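Macro domain-containing protein (Thermosipho africanus, PDB 7OMU) joins a DarT-family domain to a macro domain, the latter holding adenosine-5-diphosphoribose. Local coordinates at residues 67-79 with 128-140. The protein carries 1 engineered substitution. Residues are numbered along the deposited sequence; the frame is centred on the assembly and turned at random.
Sequences KRKSRLLADNRSL and NAASSETQIYRKS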
loop_
_atom_site.group_PDB
_atom_site.type_symbol
_atom_site.label_atom_id
_atom_site.label_comp_id
_atom_site.label_asym_id
_atom_site.label_seq_id
_atom_site.Cartn_x
_atom_site.Cartn_y
_atom_site.Cartn_z
ATOM N N LYS A 67 12.621 -5.166 -20.726
ATOM C CA LYS A 67 13.650 -4.948 -19.669
ATOM C C LYS A 67 14.046 -6.293 -19.045
ATOM O O LYS A 67 15.256 -6.514 -18.850
ATOM C CB LYS A 67 13.136 -3.994 -18.586
ATOM C CG LYS A 67 14.226 -3.383 -17.714
ATOM C CD LYS A 67 13.700 -2.558 -16.554
ATOM C CE LYS A 67 14.712 -1.564 -16.017
ATOM N NZ LYS A 67 15.860 -2.235 -15.360
ATOM N N ARG A 68 13.059 -7.144 -18.741
ATOM C CA ARG A 68 13.240 -8.455 -18.056
ATOM C C ARG A 68 13.971 -9.429 -18.989
ATOM O O ARG A 68 14.857 -10.162 -18.500
ATOM C CB ARG A 68 11.892 -9.053 -17.635
ATOM C CG ARG A 68 11.101 -8.227 -16.629
ATOM C CD ARG A 68 11.683 -8.286 -15.232
ATOM N NE ARG A 68 11.158 -9.366 -14.409
ATOM C CZ ARG A 68 10.000 -9.332 -13.754
ATOM N NH1 ARG A 68 9.205 -8.274 -13.833
ATOM N NH2 ARG A 68 9.639 -10.371 -13.018
ATOM N N LYS A 69 13.607 -9.443 -20.274
ATOM C CA LYS A 69 14.243 -10.302 -21.309
ATOM C C LYS A 69 15.716 -9.906 -21.463
ATOM O O LYS A 69 16.573 -10.815 -21.445
ATOM C CB LYS A 69 13.490 -10.187 -22.637
ATOM C CG LYS A 69 12.116 -10.847 -22.642
ATOM C CD LYS A 69 11.259 -10.499 -23.842
ATOM C CE LYS A 69 11.384 -11.482 -24.988
ATOM N NZ LYS A 69 10.926 -10.893 -26.270
ATOM N N SER A 70 15.986 -8.602 -21.573
ATOM C CA SER A 70 17.311 -8.005 -21.894
ATOM C C SER A 70 18.315 -8.198 -20.746
ATOM O O SER A 70 19.526 -7.993 -20.985
ATOM C CB SER A 70 17.159 -6.548 -22.242
ATOM O OG SER A 70 16.489 -5.854 -21.202
ATOM N N ARG A 71 17.840 -8.559 -19.549
ATOM C CA ARG A 71 18.691 -8.913 -18.380
ATOM C C ARG A 71 19.200 -10.350 -18.542
ATOM O O ARG A 71 18.350 -11.262 -18.614
ATOM C CB ARG A 71 17.886 -8.771 -17.084
ATOM C CG ARG A 71 18.695 -8.939 -15.806
ATOM C CD ARG A 71 19.616 -7.764 -15.550
ATOM N NE ARG A 71 19.819 -7.520 -14.127
ATOM C CZ ARG A 71 20.614 -8.227 -13.329
ATOM N NH1 ARG A 71 21.299 -9.258 -13.799
ATOM N NH2 ARG A 71 20.719 -7.895 -12.051
ATOM N N LEU A 72 20.525 -10.539 -18.610
ATOM C CA LEU A 72 21.180 -11.882 -18.639
ATOM C C LEU A 72 21.768 -12.183 -17.253
ATOM O O LEU A 72 21.911 -11.235 -16.460
ATOM C CB LEU A 72 22.235 -11.942 -19.755
ATOM C CG LEU A 72 23.497 -11.094 -19.571
ATOM C CD1 LEU A 72 24.620 -11.878 -18.896
ATOM C CD2 LEU A 72 23.980 -10.558 -20.913
ATOM N N LEU A 73 22.065 -13.459 -16.978
ATOM C CA LEU A 73 22.540 -13.986 -15.666
ATOM C C LEU A 73 23.769 -14.879 -15.884
ATOM O O LEU A 73 24.149 -15.086 -17.052
ATOM C CB LEU A 73 21.404 -14.784 -15.019
ATOM C CG LEU A 73 20.144 -13.995 -14.667
ATOM C CD1 LEU A 73 18.956 -14.922 -14.466
ATOM C CD2 LEU A 73 20.376 -13.148 -13.426
ATOM N N ALA A 74 24.350 -15.396 -14.798
ATOM C CA ALA A 74 25.432 -16.411 -14.812
ATOM C C ALA A 74 24.900 -17.724 -15.406
ATOM O O ALA A 74 23.687 -17.981 -15.264
ATOM C CB ALA A 74 25.966 -16.612 -13.414
ATOM N N ASP A 75 25.785 -18.512 -16.034
ATOM C CA ASP A 75 25.532 -19.884 -16.564
ATOM C C ASP A 75 24.592 -19.829 -17.776
ATOM O O ASP A 75 23.604 -20.598 -17.803
ATOM C CB ASP A 75 24.990 -20.833 -15.489
ATOM C CG ASP A 75 25.942 -21.063 -14.331
ATOM O OD1 ASP A 75 26.616 -20.095 -13.922
ATOM O OD2 ASP A 75 26.001 -22.212 -13.844
ATOM N N ASN A 76 24.902 -18.968 -18.751
ATOM C CA ASN A 76 24.238 -18.913 -20.085
ATOM C C ASN A 76 22.718 -18.905 -19.890
ATOM O O ASN A 76 22.027 -19.745 -20.491
ATOM C CB ASN A 76 24.676 -20.071 -20.981
ATOM C CG ASN A 76 26.178 -20.245 -20.986
ATOM O OD1 ASN A 76 26.891 -19.449 -21.593
ATOM N ND2 ASN A 76 26.662 -21.267 -20.296
ATOM N N ARG A 77 22.225 -17.971 -19.083
ATOM C CA ARG A 77 20.818 -17.959 -18.624
ATOM C C ARG A 77 20.311 -16.519 -18.595
ATOM O O ARG A 77 21.079 -15.628 -18.218
ATOM C CB ARG A 77 20.716 -18.607 -17.241
ATOM C CG ARG A 77 19.475 -19.465 -17.063
ATOM C CD ARG A 77 19.799 -20.935 -17.234
ATOM N NE ARG A 77 18.596 -21.730 -17.432
ATOM C CZ ARG A 77 18.293 -22.851 -16.778
ATOM N NH1 ARG A 77 19.110 -23.343 -15.862
ATOM N NH2 ARG A 77 17.167 -23.481 -17.054
ATOM N N SER A 78 19.060 -16.315 -19.006
ATOM C CA SER A 78 18.343 -15.016 -18.977
ATOM C C SER A 78 17.359 -15.023 -17.808
ATOM O O SER A 78 17.035 -16.120 -17.322
ATOM C CB SER A 78 17.635 -14.770 -20.272
ATOM O OG SER A 78 18.505 -14.976 -21.371
ATOM N N LEU A 79 16.896 -13.843 -17.395
ATOM C CA LEU A 79 15.922 -13.670 -16.288
ATOM C C LEU A 79 14.551 -14.190 -16.731
ATOM O O LEU A 79 13.824 -14.692 -15.859
ATOM C CB LEU A 79 15.854 -12.192 -15.889
ATOM C CG LEU A 79 14.799 -11.841 -14.839
ATOM C CD1 LEU A 79 15.016 -12.627 -13.555
ATOM C CD2 LEU A 79 14.787 -10.351 -14.550
ATOM N N ASN A 128 14.447 -5.937 -6.984
ATOM C CA ASN A 128 13.878 -6.045 -8.353
ATOM C C ASN A 128 14.901 -6.745 -9.256
ATOM O O ASN A 128 15.966 -6.155 -9.502
ATOM C CB ASN A 128 13.494 -4.669 -8.894
ATOM C CG ASN A 128 12.713 -4.730 -10.188
ATOM O OD1 ASN A 128 12.965 -5.582 -11.037
ATOM N ND2 ASN A 128 11.769 -3.823 -10.351
ATOM N N ALA A 129 14.586 -7.955 -9.724
ATOM C CA ALA A 129 15.461 -8.811 -10.560
ATOM C C ALA A 129 15.964 -8.034 -11.784
ATOM O O ALA A 129 17.127 -8.248 -12.171
ATOM C CB ALA A 129 14.718 -10.057 -10.975
ATOM N N ALA A 130 15.126 -7.174 -12.374
ATOM C CA ALA A 130 15.428 -6.400 -13.605
ATOM C C ALA A 130 16.528 -5.361 -13.342
ATOM O O ALA A 130 17.503 -5.342 -14.120
ATOM C CB ALA A 130 14.177 -5.739 -14.128
ATOM N N SER A 131 16.378 -4.539 -12.293
ATOM C CA SER A 131 17.294 -3.424 -11.930
ATOM C C SER A 131 18.756 -3.896 -11.898
ATOM O O SER A 131 19.011 -4.993 -11.357
ATOM C CB SER A 131 16.900 -2.800 -10.618
ATOM O OG SER A 131 17.889 -1.876 -10.177
ATOM N N SER A 132 19.668 -3.082 -12.453
ATOM C CA SER A 132 21.143 -3.291 -12.469
ATOM C C SER A 132 21.678 -3.385 -11.040
ATOM O O SER A 132 22.475 -4.294 -10.758
ATOM C CB SER A 132 21.848 -2.171 -13.194
ATOM O OG SER A 132 21.736 -2.310 -14.598
ATOM N N GLU A 133 21.256 -2.449 -10.189
ATOM C CA GLU A 133 21.711 -2.304 -8.784
ATOM C C GLU A 133 21.440 -3.600 -8.005
ATOM O O GLU A 133 22.217 -3.892 -7.075
ATOM C CB GLU A 133 21.011 -1.100 -8.155
ATOM C CG GLU A 133 21.670 -0.610 -6.877
ATOM C CD GLU A 133 22.809 0.377 -7.080
ATOM O OE1 GLU A 133 23.838 -0.017 -7.670
ATOM O OE2 GLU A 133 22.658 1.541 -6.649
ATOM N N THR A 134 20.392 -4.352 -8.366
ATOM C CA THR A 134 19.982 -5.618 -7.692
ATOM C C THR A 134 21.023 -6.714 -7.948
ATOM O O THR A 134 21.560 -6.775 -9.072
ATOM C CB THR A 134 18.588 -6.078 -8.143
ATOM O OG1 THR A 134 17.635 -5.153 -7.624
ATOM C CG2 THR A 134 18.220 -7.470 -7.674
ATOM N N GLN A 135 21.252 -7.561 -6.941
ATOM C CA GLN A 135 22.203 -8.699 -6.966
ATOM C C GLN A 135 21.438 -10.016 -6.811
ATOM O O GLN A 135 20.781 -10.195 -5.765
ATOM C CB GLN A 135 23.215 -8.554 -5.832
ATOM C CG GLN A 135 23.961 -7.231 -5.855
ATOM C CD GLN A 135 25.390 -7.379 -5.386
ATOM O OE1 GLN A 135 26.036 -8.409 -5.590
ATOM N NE2 GLN A 135 25.906 -6.336 -4.758
ATOM N N ILE A 136 21.554 -10.904 -7.803
ATOM C CA ILE A 136 20.986 -12.285 -7.781
ATOM C C ILE A 136 22.075 -13.237 -7.285
ATOM O O ILE A 136 23.178 -13.216 -7.861
ATOM C CB ILE A 136 20.470 -12.701 -9.171
ATOM C CG1 ILE A 136 19.429 -11.721 -9.707
ATOM C CG2 ILE A 136 19.938 -14.119 -9.138
ATOM C CD1 ILE A 136 19.998 -10.666 -10.606
ATOM N N TYR A 137 21.774 -14.018 -6.247
ATOM C CA TYR A 137 22.662 -15.057 -5.675
ATOM C C TYR A 137 21.992 -16.418 -5.860
ATOM O O TYR A 137 20.755 -16.478 -5.809
ATOM C CB TYR A 137 22.924 -14.806 -4.187
ATOM C CG TYR A 137 23.412 -13.425 -3.817
ATOM C CD1 TYR A 137 24.744 -13.067 -3.978
ATOM C CD2 TYR A 137 22.550 -12.482 -3.274
ATOM C CE1 TYR A 137 25.201 -11.805 -3.625
ATOM C CE2 TYR A 137 22.992 -11.219 -2.913
ATOM C CZ TYR A 137 24.322 -10.879 -3.090
ATOM O OH TYR A 137 24.764 -9.635 -2.749
ATOM N N ARG A 138 22.784 -17.469 -6.074
ATOM C CA ARG A 138 22.314 -18.880 -6.019
ATOM C C ARG A 138 22.305 -19.315 -4.552
ATOM O O ARG A 138 22.966 -18.652 -3.738
ATOM C CB ARG A 138 23.141 -19.802 -6.925
ATOM C CG ARG A 138 24.652 -19.749 -6.740
ATOM C CD ARG A 138 25.395 -20.127 -8.011
ATOM N NE ARG A 138 26.549 -19.283 -8.294
ATOM C CZ ARG A 138 27.196 -19.228 -9.458
ATOM N NH1 ARG A 138 26.812 -19.971 -10.484
ATOM N NH2 ARG A 138 28.235 -18.421 -9.597
ATOM N N LYS A 139 21.561 -20.375 -4.234
ATOM C CA LYS A 139 21.254 -20.791 -2.836
ATOM C C LYS A 139 22.561 -20.885 -2.037
ATOM O O LYS A 139 22.626 -20.251 -0.961
ATOM C CB LYS A 139 20.472 -22.109 -2.810
ATOM C CG LYS A 139 19.433 -22.209 -1.697
ATOM C CD LYS A 139 18.858 -23.601 -1.519
ATOM C CE LYS A 139 19.787 -24.545 -0.783
ATOM N NZ LYS A 139 19.583 -25.958 -1.185
ATOM N N SER A 140 23.568 -21.596 -2.569
ATOM C CA SER A 140 24.874 -21.892 -1.914
ATOM C C SER A 140 25.548 -20.609 -1.402
ATOM O O SER A 140 26.056 -20.638 -0.265
ATOM C CB SER A 140 25.794 -22.665 -2.839
ATOM O OG SER A 140 26.296 -21.840 -3.879
#
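R71 NE donates to A130 O at 3.2 Å, in the loop 128-134; the oxygen lies almost in the guanidinium plane, whereas the donor stands well above the carbonyl plane, away from its lone pairs. NH2 adds a weak but straighter bond to S131 O (3.4 Å, 166°), and T134 O also faces the group's edge, though poorly angled for bonding. A weak bond from NH1 back to L72 O helps to fix the rotation of the group. CG anti to the backbone N (chi1 -173°) and the bends at chi2 and chi3 carry the guanidinium to the carbonyls. The loop has internal bonds of its own: N128 OD1 accepts from A130 N in an Asx turn, and T134 OG1 donates to N128 O.

L79 straddles the A129 methyl with both CD branches, CD2 at 3.6 Å from A129 CB, and the A130 methyl packs against R68 CD (3.7 Å) and K67 CD. L73 CD2 meets I136 CD1 at 3.8 Å, the two side chains crossing at about a right angle. Farther along, R138 NH1 and D75 OD1 form a weak, exposed salt bridge; the main partner of R138 is E141, whose OE1 forms a salt bridge with NE.

Within the DarT-family region, the contact thus joins the end of helix 62-70 and the hairpin of strands 72-73 and 77-78 to the loop 128-135 and edge strand 136-138.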